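Local coordinates for protein acyl-CoA hydrolase (Bacillus cereus, PDB 1Y7U) that probably hydrolyses the thioester bond of long-chain fatty acyl-CoAs and binds coenzyme A and calcium in a six-chain assembly of hotdog subunits, at residues F21-V26 / S79-Y84; S83-V88 / F99-S104; T94-F99 / V132-V137. All blocks are in the same frame, centred on the assembly; numbering follows the deposited sequence.

Contact 1 (F21-V26 / S79-Y84); sequences FKTSRV and SDCVSY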
loop_
_atom_site.group_PDB
_atom_site.type_symbol
_atom_site.label_atom_id
_atom_site.label_comp_id
_atom_site.label_asym_id
_atom_site.label_seq_id
_atom_site.Cartn_x
_atom_site.Cartn_y
_atom_site.Cartn_z
ATOM N N PHE A 21 2.868 13.216 17.756
ATOM C CA PHE A 21 2.691 14.093 16.608
ATOM C C PHE A 21 2.937 13.352 15.311
ATOM O O PHE A 21 3.806 12.487 15.231
ATOM C CB PHE A 21 3.664 15.268 16.628
ATOM C CG PHE A 21 3.407 16.260 17.703
ATOM C CD1 PHE A 21 4.051 16.155 18.928
ATOM C CD2 PHE A 21 2.539 17.321 17.487
ATOM C CE1 PHE A 21 3.836 17.094 19.924
ATOM C CE2 PHE A 21 2.313 18.271 18.478
ATOM C CZ PHE A 21 2.964 18.157 19.698
ATOM N N LYS A 22 2.180 13.714 14.286
ATOM C CA LYS A 22 2.365 13.116 12.983
ATOM C C LYS A 22 1.874 14.052 11.912
ATOM O O LYS A 22 0.691 14.360 11.860
ATOM C CB LYS A 22 1.599 11.811 12.868
ATOM C CG LYS A 22 1.815 11.100 11.546
ATOM C CD LYS A 22 0.808 9.987 11.419
ATOM C CE LYS A 22 1.177 8.996 10.344
ATOM N NZ LYS A 22 0.163 7.908 10.330
ATOM N N THR A 23 2.771 14.527 11.066
ATOM C CA THR A 23 2.341 15.386 9.982
ATOM C C THR A 23 2.654 14.659 8.675
ATOM O O THR A 23 3.739 14.104 8.500
ATOM C CB THR A 23 3.005 16.788 10.055
ATOM O OG1 THR A 23 3.359 17.229 8.740
ATOM C CG2 THR A 23 4.218 16.761 10.955
ATOM N N SER A 24 1.673 14.623 7.776
ATOM C CA SER A 24 1.822 13.940 6.505
ATOM C C SER A 24 1.448 14.792 5.321
ATOM O O SER A 24 0.855 15.860 5.453
ATOM C CB SER A 24 0.959 12.681 6.473
ATOM O OG SER A 24 1.396 11.737 7.431
ATOM N N ARG A 25 1.804 14.281 4.152
ATOM C CA ARG A 25 1.514 14.913 2.883
ATOM C C ARG A 25 0.150 14.344 2.481
ATOM O O ARG A 25 -0.271 13.316 3.004
ATOM C CB ARG A 25 2.591 14.499 1.874
ATOM C CG ARG A 25 2.957 15.544 0.860
ATOM C CD ARG A 25 4.179 15.120 0.074
ATOM N NE ARG A 25 4.490 16.091 -0.969
ATOM C CZ ARG A 25 3.843 16.183 -2.131
ATOM N NH1 ARG A 25 2.840 15.354 -2.424
ATOM N NH2 ARG A 25 4.186 17.126 -2.996
ATOM N N VAL A 26 -0.554 15.008 1.576
ATOM C CA VAL A 26 -1.844 14.496 1.138
ATOM C C VAL A 26 -1.686 13.816 -0.221
ATOM O O VAL A 26 -1.612 14.482 -1.250
ATOM C CB VAL A 26 -2.877 15.623 1.026
ATOM C CG1 VAL A 26 -4.207 15.065 0.555
ATOM C CG2 VAL A 26 -3.031 16.306 2.365
ATOM N N SER A 79 -3.556 20.597 -1.873
ATOM C CA SER A 79 -2.731 21.774 -1.626
ATOM C C SER A 79 -2.430 21.881 -0.146
ATOM O O SER A 79 -1.675 22.751 0.287
ATOM C CB SER A 79 -3.467 23.034 -2.082
ATOM O OG SER A 79 -4.815 23.025 -1.635
ATOM N N ASP A 80 -3.038 20.991 0.632
ATOM C CA ASP A 80 -2.847 20.999 2.069
ATOM C C ASP A 80 -1.801 20.043 2.579
ATOM O O ASP A 80 -1.147 19.313 1.840
ATOM C CB ASP A 80 -4.150 20.698 2.800
ATOM C CG ASP A 80 -5.096 21.853 2.794
ATOM O OD1 ASP A 80 -4.634 22.998 3.008
ATOM O OD2 ASP A 80 -6.306 21.609 2.594
ATOM N N CYS A 81 -1.700 20.042 3.894
ATOM C CA CYS A 81 -0.755 19.233 4.619
ATOM C C CYS A 81 -1.495 18.895 5.917
ATOM O O CYS A 81 -2.081 19.774 6.538
ATOM C CB CYS A 81 0.466 20.107 4.859
ATOM S SG CYS A 81 1.712 19.413 5.857
ATOM N N VAL A 82 -1.515 17.627 6.309
ATOM C CA VAL A 82 -2.205 17.249 7.543
ATOM C C VAL A 82 -1.268 16.813 8.644
ATOM O O VAL A 82 -0.266 16.159 8.399
ATOM C CB VAL A 82 -3.188 16.086 7.339
ATOM C CG1 VAL A 82 -4.483 16.590 6.809
ATOM C CG2 VAL A 82 -2.593 15.066 6.392
ATOM N N SER A 83 -1.615 17.178 9.868
ATOM C CA SER A 83 -0.845 16.805 11.038
ATOM C C SER A 83 -1.839 16.387 12.108
ATOM O O SER A 83 -2.903 16.977 12.236
ATOM C CB SER A 83 0.017 17.978 11.514
ATOM O OG SER A 83 -0.560 19.206 11.133
ATOM N N TYR A 84 -1.498 15.340 12.845
ATOM C CA TYR A 84 -2.352 14.836 13.896
ATOM C C TYR A 84 -1.623 15.002 15.210
ATOM O O TYR A 84 -0.396 14.931 15.259
ATOM C CB TYR A 84 -2.645 13.347 13.689
ATOM C CG TYR A 84 -3.206 13.013 12.335
ATOM C CD1 TYR A 84 -2.385 12.962 11.212
ATOM C CD2 TYR A 84 -4.566 12.800 12.163
ATOM C CE1 TYR A 84 -2.906 12.719 9.947
ATOM C CE2 TYR A 84 -5.100 12.549 10.904
ATOM C CZ TYR A 84 -4.262 12.516 9.800
ATOM O OH TYR A 84 -4.790 12.311 8.553
HETATM O O HOH W 1 0.402 17.466 0.570
#
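Lys22 and Tyr84, with Thr23 and Ser83 beside them, join strand 20-25, an outermost strand of this chain's five-stranded hotdog sheet, to its antiparallel neighbour 81-91; backbone hydrogen bonds from Thr23 lead on to a second subunit. The short segments run at 164° to each other. Backbone hydrogen bonds come in two pairs. Lys22 and Tyr84 exchange N-H and C=O in both directions, and Ser24 does the same with Val82. Beyond the paired residues a water bridges Val26 N and Asp80 O, accepting from the first and donating to the second.

Side chains sort onto the two faces. Thr23, beta-branched, and small Ser83 meet CB to CB at 3.5 Å in a non-hydrogen-bonded pair, the small serine accommodating the threonine's branch. On the face of Lys22, Ser24, Val82 and Tyr84, the phenol ring turns the edge at CD1 to Lys22 O, 3.4 Å away, because CG lies anti to the carbonyl carbon (chi1 -54°). This ring also rests on helix 39-58, the sausage of the fold. Lys22 stretches out extended past the ring, and its ammonium forms a salt bridge with Glu45 of that helix, whereas Arg25 pairs with Glu61 of the second subunit. Branched, apolar Val26 closes the end: its CG2 lies 4.2 Å from Val82 CG2 and 3.6 Å from Asp80 O.

Contact 2 (S83-V88 / F99-S104); sequences SYESFV and FVKVVS
Both Glu85 and Lys101 set CG anti to the backbone N and continue extended, which carries their charged ends out side by side from a hydrogen-bonded pair. Phe87 and Phe99 differ: Phe99 also has CG anti to N, but Phe87 places CG between N and the carbonyl carbon (chi1 44°), swinging its ring toward its neighbour.

The salt bridge from Lys101 NZ to Glu85 OE2 spans 3.4 Å and is weak as a hydrogen bond. Each charge has a second partner: Glu85 OE1 pairs with Arg19, and Lys101 NZ donates to Thr173 O of a fourth subunit. Long, flexible side chains suit this place, since they can reach across strands and between subunits. The two phenyl rings touch where Phe87 CZ comes within 3.7 Å of Phe99 CD2, their planes inclined at 46°. Arg19 makes a cation-pi contact with Phe87, and Phe119 meets Phe99 edge-to-face.

On the other face Tyr84 lies alongside Val102, whose CG2 reaches the ring at CD2, 3.5 Å away. Compact Ser86 sits next to Val100, with its hydroxyl hydrogen-bonded to Ser53 of helix 39-58; Met46 of the same helix covers Val100 and Val102.

Three hydrogen-bonded backbone pairs, Ser83 with Val103, Glu85 with Lys101 and Phe87 with Phe99, fix the register. Val103 O takes two donors, Ser83 N at 3.0 Å and Ser83 OG at 3.1 Å, the hydroxyl tilted 28° from the carbonyl plane. Such pairing, with the face of Tyr84, Ser86, Val100 and Val102 turned to helix 39-58, is that of a beta hairpin at the heart of a hotdog sheet.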
loop_
_atom_site.group_PDB
_atom_site.type_symbol
_atom_site.label_atom_id
_atom_site.label_comp_id
_atom_site.label_asym_id
_atom_site.label_seq_id
_atom_site.Cartn_x
_atom_site.Cartn_y
_atom_site.Cartn_z
ATOM N N SER A 83 -1.615 17.178 9.868
ATOM C CA SER A 83 -0.845 16.805 11.038
ATOM C C SER A 83 -1.839 16.387 12.108
ATOM O O SER A 83 -2.903 16.977 12.236
ATOM C CB SER A 83 0.017 17.978 11.514
ATOM O OG SER A 83 -0.560 19.206 11.133
ATOM N N TYR A 84 -1.498 15.340 12.845
ATOM C CA TYR A 84 -2.352 14.836 13.896
ATOM C C TYR A 84 -1.623 15.002 15.210
ATOM O O TYR A 84 -0.396 14.931 15.259
ATOM C CB TYR A 84 -2.645 13.347 13.689
ATOM C CG TYR A 84 -3.206 13.013 12.335
ATOM C CD1 TYR A 84 -2.385 12.962 11.212
ATOM C CD2 TYR A 84 -4.566 12.800 12.163
ATOM C CE1 TYR A 84 -2.906 12.719 9.947
ATOM C CE2 TYR A 84 -5.100 12.549 10.904
ATOM C CZ TYR A 84 -4.262 12.516 9.800
ATOM O OH TYR A 84 -4.790 12.311 8.553
ATOM N N GLU A 85 -2.370 15.253 16.274
ATOM C CA GLU A 85 -1.773 15.370 17.588
ATOM C C GLU A 85 -2.706 14.605 18.490
ATOM O O GLU A 85 -3.924 14.695 18.351
ATOM C CB GLU A 85 -1.675 16.817 18.061
ATOM C CG GLU A 85 -1.071 16.926 19.457
ATOM C CD GLU A 85 -0.981 18.354 19.963
ATOM O OE1 GLU A 85 -0.644 18.549 21.153
ATOM O OE2 GLU A 85 -1.247 19.283 19.166
ATOM N N SER A 86 -2.141 13.832 19.401
ATOM C CA SER A 86 -2.966 13.063 20.298
ATOM C C SER A 86 -2.275 12.817 21.631
ATOM O O SER A 86 -1.044 12.708 21.709
ATOM C CB SER A 86 -3.337 11.727 19.647
ATOM O OG SER A 86 -2.190 10.908 19.451
ATOM N N PHE A 87 -3.082 12.760 22.681
ATOM C CA PHE A 87 -2.592 12.478 24.015
ATOM C C PHE A 87 -3.758 11.983 24.845
ATOM O O PHE A 87 -4.917 12.247 24.530
ATOM C CB PHE A 87 -1.965 13.718 24.661
ATOM C CG PHE A 87 -2.759 14.966 24.476
ATOM C CD1 PHE A 87 -2.531 15.791 23.375
ATOM C CD2 PHE A 87 -3.764 15.305 25.377
ATOM C CE1 PHE A 87 -3.295 16.934 23.170
ATOM C CE2 PHE A 87 -4.528 16.443 25.182
ATOM C CZ PHE A 87 -4.299 17.258 24.079
ATOM N N VAL A 88 -3.440 11.233 25.886
ATOM C CA VAL A 88 -4.444 10.699 26.784
ATOM C C VAL A 88 -4.849 11.835 27.720
ATOM O O VAL A 88 -3.981 12.562 28.195
ATOM C CB VAL A 88 -3.829 9.560 27.610
ATOM C CG1 VAL A 88 -4.842 8.991 28.574
ATOM C CG2 VAL A 88 -3.308 8.492 26.682
ATOM N N PHE A 99 -7.457 12.152 23.162
ATOM C CA PHE A 99 -7.944 13.268 22.370
ATOM C C PHE A 99 -7.102 13.300 21.102
ATOM O O PHE A 99 -5.891 13.045 21.138
ATOM C CB PHE A 99 -7.771 14.584 23.126
ATOM C CG PHE A 99 -8.157 15.786 22.330
ATOM C CD1 PHE A 99 -9.494 16.034 22.024
ATOM C CD2 PHE A 99 -7.180 16.644 21.818
ATOM C CE1 PHE A 99 -9.856 17.126 21.215
ATOM C CE2 PHE A 99 -7.530 17.738 21.009
ATOM C CZ PHE A 99 -8.870 17.975 20.706
ATOM N N VAL A 100 -7.740 13.592 19.977
ATOM C CA VAL A 100 -7.024 13.658 18.718
ATOM C C VAL A 100 -7.410 14.926 18.003
ATOM O O VAL A 100 -8.586 15.262 17.882
ATOM C CB VAL A 100 -7.340 12.468 17.815
ATOM C CG1 VAL A 100 -6.416 12.495 16.611
ATOM C CG2 VAL A 100 -7.171 11.172 18.587
ATOM N N LYS A 101 -6.396 15.613 17.508
ATOM C CA LYS A 101 -6.564 16.881 16.836
ATOM C C LYS A 101 -6.001 16.775 15.413
ATOM O O LYS A 101 -4.889 16.290 15.213
ATOM C CB LYS A 101 -5.821 17.895 17.689
ATOM C CG LYS A 101 -5.652 19.266 17.173
ATOM C CD LYS A 101 -4.793 19.973 18.190
ATOM C CE LYS A 101 -4.245 21.271 17.679
ATOM N NZ LYS A 101 -3.382 21.857 18.735
ATOM N N VAL A 102 -6.782 17.199 14.423
ATOM C CA VAL A 102 -6.341 17.143 13.033
ATOM C C VAL A 102 -6.305 18.549 12.434
ATOM O O VAL A 102 -7.329 19.226 12.339
ATOM C CB VAL A 102 -7.275 16.251 12.189
ATOM C CG1 VAL A 102 -6.811 16.222 10.751
ATOM C CG2 VAL A 102 -7.295 14.843 12.756
ATOM N N VAL A 103 -5.117 18.972 12.017
ATOM C CA VAL A 103 -4.922 20.298 11.457
ATOM C C VAL A 103 -4.377 20.278 10.040
ATOM O O VAL A 103 -3.365 19.643 9.769
ATOM C CB VAL A 103 -3.942 21.103 12.323
ATOM C CG1 VAL A 103 -3.726 22.483 11.730
ATOM C CG2 VAL A 103 -4.468 21.200 13.728
ATOM N N SER A 104 -5.048 20.981 9.136
ATOM C CA SER A 104 -4.592 21.056 7.759
ATOM C C SER A 104 -3.840 22.371 7.593
ATOM O O SER A 104 -4.166 23.371 8.229
ATOM C CB SER A 104 -5.774 20.985 6.786
ATOM O OG SER A 104 -6.685 22.046 6.992
#

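Contact 3 (T94-F99 / V132-V137); sequences TSMEVF and VPVPRV. With COA (coenzyme A), chain F.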
loop_
_atom_site.group_PDB
_atom_site.type_symbol
_atom_site.label_atom_id
_atom_site.label_comp_id
_atom_site.label_asym_id
_atom_site.label_seq_id
_atom_site.Cartn_x
_atom_site.Cartn_y
_atom_site.Cartn_z
ATOM N N THR A 94 -9.159 0.793 33.728
ATOM C CA THR A 94 -8.594 -0.031 32.691
ATOM C C THR A 94 -8.564 0.628 31.314
ATOM O O THR A 94 -7.812 0.209 30.439
ATOM C CB THR A 94 -9.393 -1.345 32.643
ATOM O OG1 THR A 94 -8.545 -2.427 33.045
ATOM C CG2 THR A 94 -9.970 -1.591 31.270
ATOM N N SER A 95 -9.376 1.661 31.124
ATOM C CA SER A 95 -9.444 2.343 29.836
ATOM C C SER A 95 -8.910 3.757 29.895
ATOM O O SER A 95 -8.676 4.299 30.967
ATOM C CB SER A 95 -10.886 2.390 29.352
ATOM O OG SER A 95 -11.675 3.151 30.247
HETATM N N MSE A 96 -8.736 4.356 28.725
HETATM C CA MSE A 96 -8.235 5.717 28.640
HETATM C C MSE A 96 -8.816 6.415 27.420
HETATM O O MSE A 96 -9.062 5.784 26.394
HETATM C CB MSE A 96 -6.713 5.686 28.573
HETATM C CG MSE A 96 -6.198 4.607 27.657
HETATM SE SE MSE A 96 -4.468 3.938 28.172
HETATM C CE MSE A 96 -3.515 5.577 27.989
ATOM N N GLU A 97 -9.078 7.711 27.544
ATOM C CA GLU A 97 -9.611 8.466 26.425
ATOM C C GLU A 97 -8.525 9.315 25.825
ATOM O O GLU A 97 -7.892 10.118 26.509
ATOM C CB GLU A 97 -10.771 9.347 26.845
ATOM C CG GLU A 97 -12.050 8.590 27.009
ATOM C CD GLU A 97 -13.238 9.492 26.887
ATOM O OE1 GLU A 97 -13.595 9.843 25.746
ATOM O OE2 GLU A 97 -13.809 9.870 27.929
ATOM N N VAL A 98 -8.311 9.126 24.532
ATOM C CA VAL A 98 -7.282 9.854 23.829
ATOM C C VAL A 98 -7.898 10.921 22.950
ATOM O O VAL A 98 -8.768 10.642 22.117
ATOM C CB VAL A 98 -6.445 8.900 22.963
ATOM C CG1 VAL A 98 -5.291 9.656 22.331
ATOM C CG2 VAL A 98 -5.938 7.741 23.812
ATOM N N PHE A 99 -7.457 12.152 23.162
ATOM C CA PHE A 99 -7.944 13.268 22.370
ATOM C C PHE A 99 -7.102 13.300 21.102
ATOM O O PHE A 99 -5.891 13.045 21.138
ATOM C CB PHE A 99 -7.771 14.584 23.126
ATOM C CG PHE A 99 -8.157 15.786 22.330
ATOM C CD1 PHE A 99 -9.494 16.034 22.024
ATOM C CD2 PHE A 99 -7.180 16.644 21.818
ATOM C CE1 PHE A 99 -9.856 17.126 21.215
ATOM C CE2 PHE A 99 -7.530 17.738 21.009
ATOM C CZ PHE A 99 -8.870 17.975 20.706
ATOM N N VAL A 132 -6.610 -4.501 31.978
ATOM C CA VAL A 132 -5.567 -4.309 32.973
ATOM C C VAL A 132 -5.425 -2.859 33.430
ATOM O O VAL A 132 -5.443 -1.937 32.618
ATOM C CB VAL A 132 -4.211 -4.800 32.407
ATOM C CG1 VAL A 132 -3.051 -4.254 33.226
ATOM C CG2 VAL A 132 -4.187 -6.306 32.410
ATOM N N PRO A 133 -5.271 -2.642 34.743
ATOM C CA PRO A 133 -5.126 -1.278 35.260
ATOM C C PRO A 133 -4.129 -0.429 34.461
ATOM O O PRO A 133 -3.130 -0.923 33.936
ATOM C CB PRO A 133 -4.704 -1.499 36.715
ATOM C CG PRO A 133 -4.120 -2.893 36.713
ATOM C CD PRO A 133 -5.061 -3.630 35.812
ATOM N N VAL A 134 -4.427 0.862 34.394
ATOM C CA VAL A 134 -3.642 1.831 33.642
ATOM C C VAL A 134 -3.306 3.049 34.500
ATOM O O VAL A 134 -4.100 3.465 35.331
ATOM C CB VAL A 134 -4.463 2.282 32.411
ATOM C CG1 VAL A 134 -4.116 3.709 32.026
ATOM C CG2 VAL A 134 -4.220 1.330 31.264
ATOM N N PRO A 135 -2.127 3.648 34.296
ATOM C CA PRO A 135 -1.749 4.824 35.088
ATOM C C PRO A 135 -2.838 5.894 35.060
ATOM O O PRO A 135 -3.766 5.821 34.263
ATOM C CB PRO A 135 -0.465 5.297 34.409
ATOM C CG PRO A 135 0.131 4.029 33.910
ATOM C CD PRO A 135 -1.070 3.305 33.333
ATOM N N ARG A 136 -2.729 6.882 35.937
ATOM C CA ARG A 136 -3.707 7.956 35.977
ATOM C C ARG A 136 -3.099 9.074 35.149
ATOM O O ARG A 136 -1.881 9.170 35.057
ATOM C CB ARG A 136 -3.931 8.418 37.422
ATOM C CG ARG A 136 -5.041 9.449 37.587
ATOM C CD ARG A 136 -5.250 9.845 39.052
ATOM N NE ARG A 136 -6.246 10.909 39.208
ATOM C CZ ARG A 136 -7.542 10.789 38.918
ATOM N NH1 ARG A 136 -8.026 9.644 38.453
ATOM N NH2 ARG A 136 -8.358 11.823 39.083
ATOM N N VAL A 137 -3.931 9.898 34.524
ATOM C CA VAL A 137 -3.407 10.999 33.722
ATOM C C VAL A 137 -3.433 12.246 34.574
ATOM O O VAL A 137 -4.284 12.386 35.446
ATOM C CB VAL A 137 -4.284 11.328 32.492
ATOM C CG1 VAL A 137 -3.502 12.164 31.511
ATOM C CG2 VAL A 137 -4.774 10.088 31.846
HETATM N N1A COA F . -16.822 2.592 24.750
HETATM C C2A COA F . -15.969 3.142 25.643
HETATM N N3A COA F . -15.418 2.375 26.621
HETATM C C4A COA F . -15.711 1.094 26.705
HETATM C C5A COA F . -16.529 0.526 25.795
HETATM C C6A COA F . -17.106 1.271 24.788
HETATM N N6A COA F . -17.655 0.728 23.704
HETATM N N7A COA F . -16.630 -0.735 26.121
HETATM C C8A COA F . -15.884 -0.979 27.169
HETATM N N9A COA F . -15.322 0.146 27.568
HETATM C C1B COA F . -14.350 0.231 28.663
HETATM C C2B COA F . -14.885 0.768 29.965
HETATM O O2B COA F . -14.587 2.136 29.994
HETATM C C3B COA F . -14.126 0.044 31.054
HETATM O O3B COA F . -13.323 1.028 31.565
HETATM P P3B COA F . -12.738 1.219 32.953
HETATM O O7A COA F . -11.723 2.147 32.790
HETATM O O8A COA F . -12.187 0.144 33.648
HETATM O O9A COA F . -13.651 1.846 33.776
HETATM C C4B COA F . -13.289 -0.913 30.255
HETATM O O4B COA F . -13.957 -1.042 29.051
HETATM C C5B COA F . -13.168 -2.286 30.830
HETATM O O5B COA F . -14.151 -3.105 30.257
HETATM P P1A COA F . -14.641 -4.487 30.879
HETATM O O1A COA F . -16.060 -4.455 31.242
HETATM O O2A COA F . -13.882 -4.821 32.082
HETATM O O3A COA F . -14.521 -5.607 29.765
HETATM P P2A COA F . -14.966 -5.581 28.242
HETATM O O4A COA F . -16.295 -4.997 28.014
HETATM O O5A COA F . -14.956 -6.959 27.825
HETATM O O6A COA F . -13.861 -4.777 27.440
HETATM C CBP COA F . -14.226 -4.654 25.009
HETATM C CCP COA F . -13.331 -5.078 26.167
HETATM C CDP COA F . -15.694 -4.682 25.351
HETATM C CEP COA F . -13.888 -3.245 24.599
HETATM C CAP COA F . -14.192 -5.748 23.942
HETATM O OAP COA F . -15.433 -6.402 23.847
HETATM C C9P COA F . -13.312 -5.767 22.737
HETATM O O9P COA F . -12.175 -6.546 22.754
HETATM N N8P COA F . -13.633 -5.056 21.705
HETATM C C7P COA F . -12.647 -4.442 20.877
HETATM C C6P COA F . -11.411 -5.266 20.578
HETATM C C5P COA F . -10.766 -4.911 19.277
HETATM O O5P COA F . -10.074 -5.752 18.667
HETATM N N4P COA F . -10.981 -3.700 18.839
HETATM C C3P COA F . -10.900 -3.401 17.458
HETATM C C2P COA F . -12.154 -3.873 16.786
HETATM S S1P COA F . -11.839 -5.242 15.728
#
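At the rim of the coenzyme A pocket, Thr94 and Met96, at the start of strand 95-105, meet Val132 and Val134 of the loop leading to strand 136-138. The apolar part is a pairing of Met96, here a selenomethionine, with Val134. Its SE lies 3.9 Å from Val134 CG1, and the two side chains cross at about a right angle. Met96 holds CG between the backbone N and the carbonyl carbon (chi1 43°) and bends again at chi3 (-61°), which brings the long, pliable chain round to the branched valine. Val134 uses both methyls: CG1 and CG2 each touch the selenium, and CG2 also packs on Thr94 O at 3.9 Å. His57 of helix 39-58 touches both Met96 and Val134. Thr94 turns OG1 toward the backbone of Val132, 3.2 Å from Val132 O.

In this hotdog domain the turn and the first residues of strand 95-105 face both the loop and the ligand. Thr94 N and Ser95 N both donate to O7A of the 3'-phosphate of coenzyme A, at 3.0 and 2.9 Å, and Thr94 N also reaches O8A. Two successive amides therefore grip one phosphate oxygen, and their dipoles would be expected to favour its negative charge. Ser95 OG lies 2.7 Å from the same O7A and near the bridging O3B as well; a short hydroxyl side chain can reach either oxygen. The methyl of Thr94 meets the sugar, CG2 standing 3.3 Å from C5B, so its hydroxyl lies beside the loop backbone and its methyl against the ribose. The same coenzyme A is hydrogen-bonded to Thr64 O and, across the subunit boundary, to Asp71 and Phe72 O of a fourth subunit.

All three contacts use strands of one sheet; contact 3 joins it to the loop before strand 136-138. Contacts 1 and 2 share Ser83 and Tyr84, so strand 81-91 is paired on both flanks; their centres are 11 Å apart, and Phe21 CE2 packs on Glu85 CD at 3.6 Å. Contact 2 shares Phe99 with contact 3, 18 Å away between centres, and Val88 CG1 lies 3.9 Å from Glu97 O. Contacts 1 and 3 do not touch, their centres lying 27 Å apart on opposite sides of the chain's centre. Contact 3 holds coenzyme A directly, whereas Val82 of contact 1 and Val102 of contact 2 have side chains about 7 Å from a different bound coenzyme A.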